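Local coordinates for cell surface protein (Putative S-layer protein) (Clostridioides difficile R20291, PDB 5NJL) that probably acts as an S-layer-associated cell-wall protein and adhesin, mediating cell adhesion in vitro, at residues 10-14 against 64-68; 211-215 against 270-274. All coordinates share one frame. Residue numbers count along the deposited sequence, not the author numbering.

Contact 1. Residues 10-14 against 64-68; sequences TKKEA and VNALG. With SO4 (sulfate ion), chain H; SO4 (sulfate ion), chain J.
This is a lysine-to-carbonyl contact at the C-terminal end of helix 57-65, and K11 dominates it: from the turn between strand 5-10 and helix 14-25 it reaches the last residues of helix 57-65 and the loop that follows. T10 is still extended (phi/psi -85/164), whereas K11 to E13 have helical backbone angles. T10 and E13 exchange two reciprocal side-chain-to-backbone bonds, E13 N donating to T10 OG1 (3.0 Å), an ST motif, and T10 N to E13 OE1 (3.0 Å); T10 takes chi1 p and E13 chi1 m. On the other segment V64 and N65 are helical, A66 (-87/2) ends the turn, L67 is extended, and L67 N bonds V64 O at 3.0 Å. The closest CA pair is K11 with V64, 6.9 Å apart. K11 is all-trans, so its chain runs straight to the helix end, and NZ donates to N65 O and L67 O, each at 3.0 Å, and weakly to V64 O at 3.4 Å. The ammonium group thus gathers main-chain carbonyls of the helix end and the following loop; L67 O also takes a weak bond from N213 ND2. In addition, A14 CB lies 4.0 Å from CG1 of V64 (chi1 t); A14, V64 and L67 all pack on I211 of strand 204-212. K12 (chi1 m, then trans) points away, its NZ 2.8 Å from O4 of one sulfate, while K11 NZ also donates to O1 of another at 3.2 Å.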
loop_
_atom_site.group_PDB
_atom_site.type_symbol
_atom_site.label_atom_id
_atom_site.label_comp_id
_atom_site.label_asym_id
_atom_site.label_seq_id
_atom_site.Cartn_x
_atom_site.Cartn_y
_atom_site.Cartn_z
ATOM N N THR A 10 16.133 -11.131 -12.433
ATOM C CA THR A 10 17.546 -11.107 -12.785
ATOM C C THR A 10 17.983 -9.685 -13.155
ATOM O O THR A 10 17.151 -8.810 -13.452
ATOM C CB THR A 10 17.835 -12.015 -13.976
ATOM O OG1 THR A 10 17.175 -11.509 -15.144
ATOM C CG2 THR A 10 17.353 -13.461 -13.686
ATOM N N LYS A 11 19.289 -9.475 -13.166
ATOM C CA LYS A 11 19.843 -8.225 -13.651
ATOM C C LYS A 11 19.411 -7.935 -15.089
ATOM O O LYS A 11 19.084 -6.793 -15.407
ATOM C CB LYS A 11 21.372 -8.238 -13.510
ATOM C CG LYS A 11 22.081 -7.040 -14.122
ATOM C CD LYS A 11 23.539 -7.031 -13.698
ATOM C CE LYS A 11 24.296 -5.963 -14.460
ATOM N NZ LYS A 11 25.621 -5.759 -13.855
ATOM N N LYS A 12 19.383 -8.946 -15.954
ATOM C CA LYS A 12 18.897 -8.769 -17.339
ATOM C C LYS A 12 17.433 -8.306 -17.378
ATOM O O LYS A 12 17.066 -7.461 -18.198
ATOM C CB LYS A 12 18.942 -10.079 -18.137
ATOM C CG LYS A 12 20.290 -10.731 -18.395
ATOM C CD LYS A 12 20.026 -12.095 -19.042
ATOM C CE LYS A 12 21.269 -12.963 -19.140
ATOM N NZ LYS A 12 20.949 -14.287 -19.759
ATOM N N GLU A 13 16.601 -8.892 -16.517
ATOM C CA GLU A 13 15.176 -8.529 -16.446
ATOM C C GLU A 13 14.940 -7.123 -15.830
ATOM O O GLU A 13 13.869 -6.538 -16.008
ATOM C CB GLU A 13 14.404 -9.575 -15.636
ATOM C CG GLU A 13 14.237 -10.893 -16.372
ATOM C CD GLU A 13 13.727 -12.032 -15.489
ATOM O OE1 GLU A 13 13.872 -12.007 -14.244
ATOM O OE2 GLU A 13 13.176 -12.982 -16.069
ATOM N N ALA A 14 15.929 -6.605 -15.106
ATOM C CA ALA A 14 15.840 -5.258 -14.511
ATOM C C ALA A 14 15.697 -4.132 -15.549
ATOM O O ALA A 14 15.280 -3.033 -15.197
ATOM C CB ALA A 14 17.020 -5.002 -13.583
ATOM N N VAL A 64 22.323 -0.846 -10.602
ATOM C CA VAL A 64 22.004 -2.060 -11.367
ATOM C C VAL A 64 23.164 -2.385 -12.312
ATOM O O VAL A 64 23.671 -3.505 -12.293
ATOM C CB VAL A 64 20.693 -1.923 -12.158
ATOM C CG1 VAL A 64 20.496 -3.097 -13.121
ATOM C CG2 VAL A 64 19.502 -1.821 -11.206
ATOM N N ASN A 65 23.612 -1.402 -13.098
ATOM C CA ASN A 65 24.749 -1.618 -14.028
ATOM C C ASN A 65 26.019 -2.124 -13.333
ATOM O O ASN A 65 26.733 -2.953 -13.890
ATOM C CB ASN A 65 25.078 -0.358 -14.840
ATOM C CG ASN A 65 23.969 0.045 -15.794
ATOM O OD1 ASN A 65 23.069 -0.744 -16.091
ATOM N ND2 ASN A 65 24.021 1.296 -16.278
ATOM N N ALA A 66 26.298 -1.641 -12.126
ATOM C CA ALA A 66 27.491 -2.041 -11.400
ATOM C C ALA A 66 27.327 -3.317 -10.550
ATOM O O ALA A 66 28.250 -3.702 -9.848
ATOM C CB ALA A 66 27.960 -0.894 -10.522
ATOM N N LEU A 67 26.155 -3.955 -10.583
ATOM C CA LEU A 67 25.866 -5.069 -9.680
ATOM C C LEU A 67 26.753 -6.266 -10.046
ATOM O O LEU A 67 26.767 -6.703 -11.201
ATOM C CB LEU A 67 24.394 -5.462 -9.805
ATOM C CG LEU A 67 23.839 -6.484 -8.833
ATOM C CD1 LEU A 67 24.033 -6.027 -7.404
ATOM C CD2 LEU A 67 22.376 -6.721 -9.159
ATOM N N GLY A 68 27.504 -6.753 -9.072
ATOM C CA GLY A 68 28.491 -7.824 -9.301
ATOM C C GLY A 68 27.864 -9.189 -9.494
ATOM O O GLY A 68 26.661 -9.386 -9.231
HETATM S S SO4 H . 27.062 -8.149 -16.367
HETATM O O1 SO4 H . 27.308 -6.686 -16.416
HETATM O O2 SO4 H . 28.044 -8.811 -17.263
HETATM O O3 SO4 H . 25.695 -8.406 -16.887
HETATM O O4 SO4 H . 27.232 -8.673 -14.985
HETATM S S SO4 J . 18.862 -17.134 -20.433
HETATM O O1 SO4 J . 19.504 -17.779 -19.260
HETATM O O2 SO4 J . 19.748 -17.218 -21.617
HETATM O O3 SO4 J . 17.593 -17.837 -20.722
HETATM O O4 SO4 J . 18.603 -15.703 -20.132
#

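Contact 2. Residues 211-215 against 270-274; sequences IKNSD and KAIEL. With SO4 (sulfate ion), chain H.
K212 and E273 form a salt bridge across the junction between two sheets, with K212 NZ 2.8 Å from E273 OE1 and a weaker bond of 3.2 Å from the same NZ to E273 OE2. K212 has chi1 m and is trans beyond it; E273 has chi1 and chi2 t, which carries its carboxylate to the lysine. Two backbone bonds follow: D215 N donates to A271 O (2.9 Å) and E273 N to D215 O (3.0 Å). D215 thereby brackets I272 in a parallel beta bridge, their CA atoms 4.7 Å apart, at the start of strands 215-219 and 271-278. The directions 212 to 215 and 270 to 273 differ by 117°, consistent with the inverse gamma turn centred on N213 (-86/76) through which the chain leaves strand 204-212 before S214 (-159/162) extends into the new strand. CA-H...O contacts accompany these bonds, S214 CA to A271 O at 3.6 Å and I272 CA to D215 O at 3.5 Å. Packing is light: S214 CB meets E273 CB at 4.0 Å, A271 CB lies 3.8 Å from N213 O, and I272 (chi1 m, chi2 m) brings CD1 to 3.8 Å from D215 CB. N70 bonds both S214 OG and I272 O, tying in the loop after helix 57-65. N213 ND2 donates to a sulfate O4 at 3.0 Å. The chain therefore passes from one sheet to the next through a turn flanked by a salt bridge before it and a two-bond beta bridge after it; polar bonds predominate.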
loop_
_atom_site.group_PDB
_atom_site.type_symbol
_atom_site.label_atom_id
_atom_site.label_comp_id
_atom_site.label_asym_id
_atom_site.label_seq_id
_atom_site.Cartn_x
_atom_site.Cartn_y
_atom_site.Cartn_z
ATOM N N ILE A 211 16.814 -7.837 -7.067
ATOM C CA ILE A 211 17.475 -7.978 -8.346
ATOM C C ILE A 211 18.743 -8.789 -8.074
ATOM O O ILE A 211 19.535 -8.411 -7.244
ATOM C CB ILE A 211 17.872 -6.621 -8.961
ATOM C CG1 ILE A 211 16.655 -5.691 -9.074
ATOM C CG2 ILE A 211 18.458 -6.836 -10.351
ATOM C CD1 ILE A 211 17.061 -4.252 -9.344
ATOM N N LYS A 212 18.899 -9.902 -8.777
ATOM C CA LYS A 212 20.017 -10.814 -8.546
ATOM C C LYS A 212 20.781 -10.967 -9.831
ATOM O O LYS A 212 20.197 -11.293 -10.870
ATOM C CB LYS A 212 19.501 -12.171 -8.081
ATOM C CG LYS A 212 18.878 -12.123 -6.702
ATOM C CD LYS A 212 18.342 -13.481 -6.260
ATOM C CE LYS A 212 17.664 -13.381 -4.904
ATOM N NZ LYS A 212 17.370 -14.703 -4.284
ATOM N N ASN A 213 22.084 -10.712 -9.785
ATOM C CA ASN A 213 22.920 -10.942 -10.966
ATOM C C ASN A 213 23.368 -12.417 -10.955
ATOM O O ASN A 213 24.509 -12.742 -10.603
ATOM C CB ASN A 213 24.126 -10.009 -10.994
ATOM C CG ASN A 213 24.869 -10.059 -12.320
ATOM O OD1 ASN A 213 24.399 -10.651 -13.294
ATOM N ND2 ASN A 213 26.010 -9.393 -12.373
ATOM N N SER A 214 22.429 -13.280 -11.315
ATOM C CA SER A 214 22.608 -14.722 -11.240
ATOM C C SER A 214 21.621 -15.397 -12.171
ATOM O O SER A 214 20.612 -14.787 -12.595
ATOM C CB SER A 214 22.335 -15.253 -9.836
ATOM O OG SER A 214 22.943 -14.493 -8.823
ATOM N N ASP A 215 21.923 -16.656 -12.486
ATOM C CA ASP A 215 21.056 -17.519 -13.284
ATOM C C ASP A 215 20.284 -18.304 -12.239
ATOM O O ASP A 215 20.882 -19.061 -11.459
ATOM C CB ASP A 215 21.913 -18.435 -14.187
ATOM C CG ASP A 215 21.088 -19.216 -15.227
ATOM O OD1 ASP A 215 19.860 -19.388 -15.066
ATOM O OD2 ASP A 215 21.683 -19.680 -16.214
ATOM N N LYS A 270 29.832 -19.320 -14.764
ATOM C CA LYS A 270 28.559 -18.594 -14.707
ATOM C C LYS A 270 28.068 -18.506 -13.266
ATOM O O LYS A 270 28.113 -19.497 -12.524
ATOM C CB LYS A 270 27.487 -19.297 -15.565
ATOM C CG LYS A 270 26.182 -18.513 -15.744
ATOM C CD LYS A 270 25.304 -19.037 -16.889
ATOM C CE LYS A 270 25.573 -18.324 -18.213
ATOM N NZ LYS A 270 24.699 -18.799 -19.346
ATOM N N ALA A 271 27.542 -17.341 -12.896
ATOM C CA ALA A 271 26.962 -17.118 -11.565
ATOM C C ALA A 271 25.578 -17.767 -11.485
ATOM O O ALA A 271 24.661 -17.446 -12.290
ATOM C CB ALA A 271 26.838 -15.625 -11.312
ATOM N N ILE A 272 25.420 -18.677 -10.533
ATOM C CA ILE A 272 24.203 -19.445 -10.367
ATOM C C ILE A 272 23.650 -19.169 -8.976
ATOM O O ILE A 272 24.411 -19.033 -8.012
ATOM C CB ILE A 272 24.469 -20.960 -10.476
ATOM C CG1 ILE A 272 25.199 -21.317 -11.779
ATOM C CG2 ILE A 272 23.183 -21.764 -10.293
ATOM C CD1 ILE A 272 24.497 -20.957 -13.061
ATOM N N GLU A 273 22.322 -19.090 -8.871
ATOM C CA GLU A 273 21.682 -19.211 -7.572
ATOM C C GLU A 273 20.567 -20.216 -7.630
ATOM O O GLU A 273 19.570 -20.051 -8.349
ATOM C CB GLU A 273 21.133 -17.901 -7.018
ATOM C CG GLU A 273 20.670 -18.099 -5.584
ATOM C CD GLU A 273 19.772 -16.991 -5.093
ATOM O OE1 GLU A 273 18.622 -16.900 -5.589
ATOM O OE2 GLU A 273 20.222 -16.238 -4.212
ATOM N N LEU A 274 20.733 -21.238 -6.814
ATOM C CA LEU A 274 19.860 -22.370 -6.813
ATOM C C LEU A 274 19.042 -22.280 -5.529
ATOM O O LEU A 274 19.602 -22.233 -4.440
ATOM C CB LEU A 274 20.713 -23.637 -6.825
ATOM C CG LEU A 274 20.019 -24.966 -7.080
ATOM C CD1 LEU A 274 19.053 -24.890 -8.256
ATOM C CD2 LEU A 274 21.091 -26.032 -7.308
HETATM S S SO4 H . 27.062 -8.149 -16.367
HETATM O O1 SO4 H . 27.308 -6.686 -16.416
HETATM O O2 SO4 H . 28.044 -8.811 -17.263
HETATM O O3 SO4 H . 25.695 -8.406 -16.887
HETATM O O4 SO4 H . 27.232 -8.673 -14.985
#

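Contact 1 closes before contact 2 opens along the chain, yet their centres are only 10 Å apart, on the same side of the chain's centre. Strand 204-212 joins them: it pairs in parallel with strand 5-10 in the five-stranded mixed sheet, and K11 N probably bonds K212 O (3.1 Å) where the two strands end. N213 ND2 then approaches G68 O at 3.2 Å, a probable hydrogen bond, and K11 CD packs 3.6 Å from N213 CG. One sulfate accepts from both K11 and N213. Contact 1 thus joins elements at the end of the five-stranded sheet, beside the exit of strand 204-212, and contact 2 carries the chain into the four-stranded sheet of this elongated molecule.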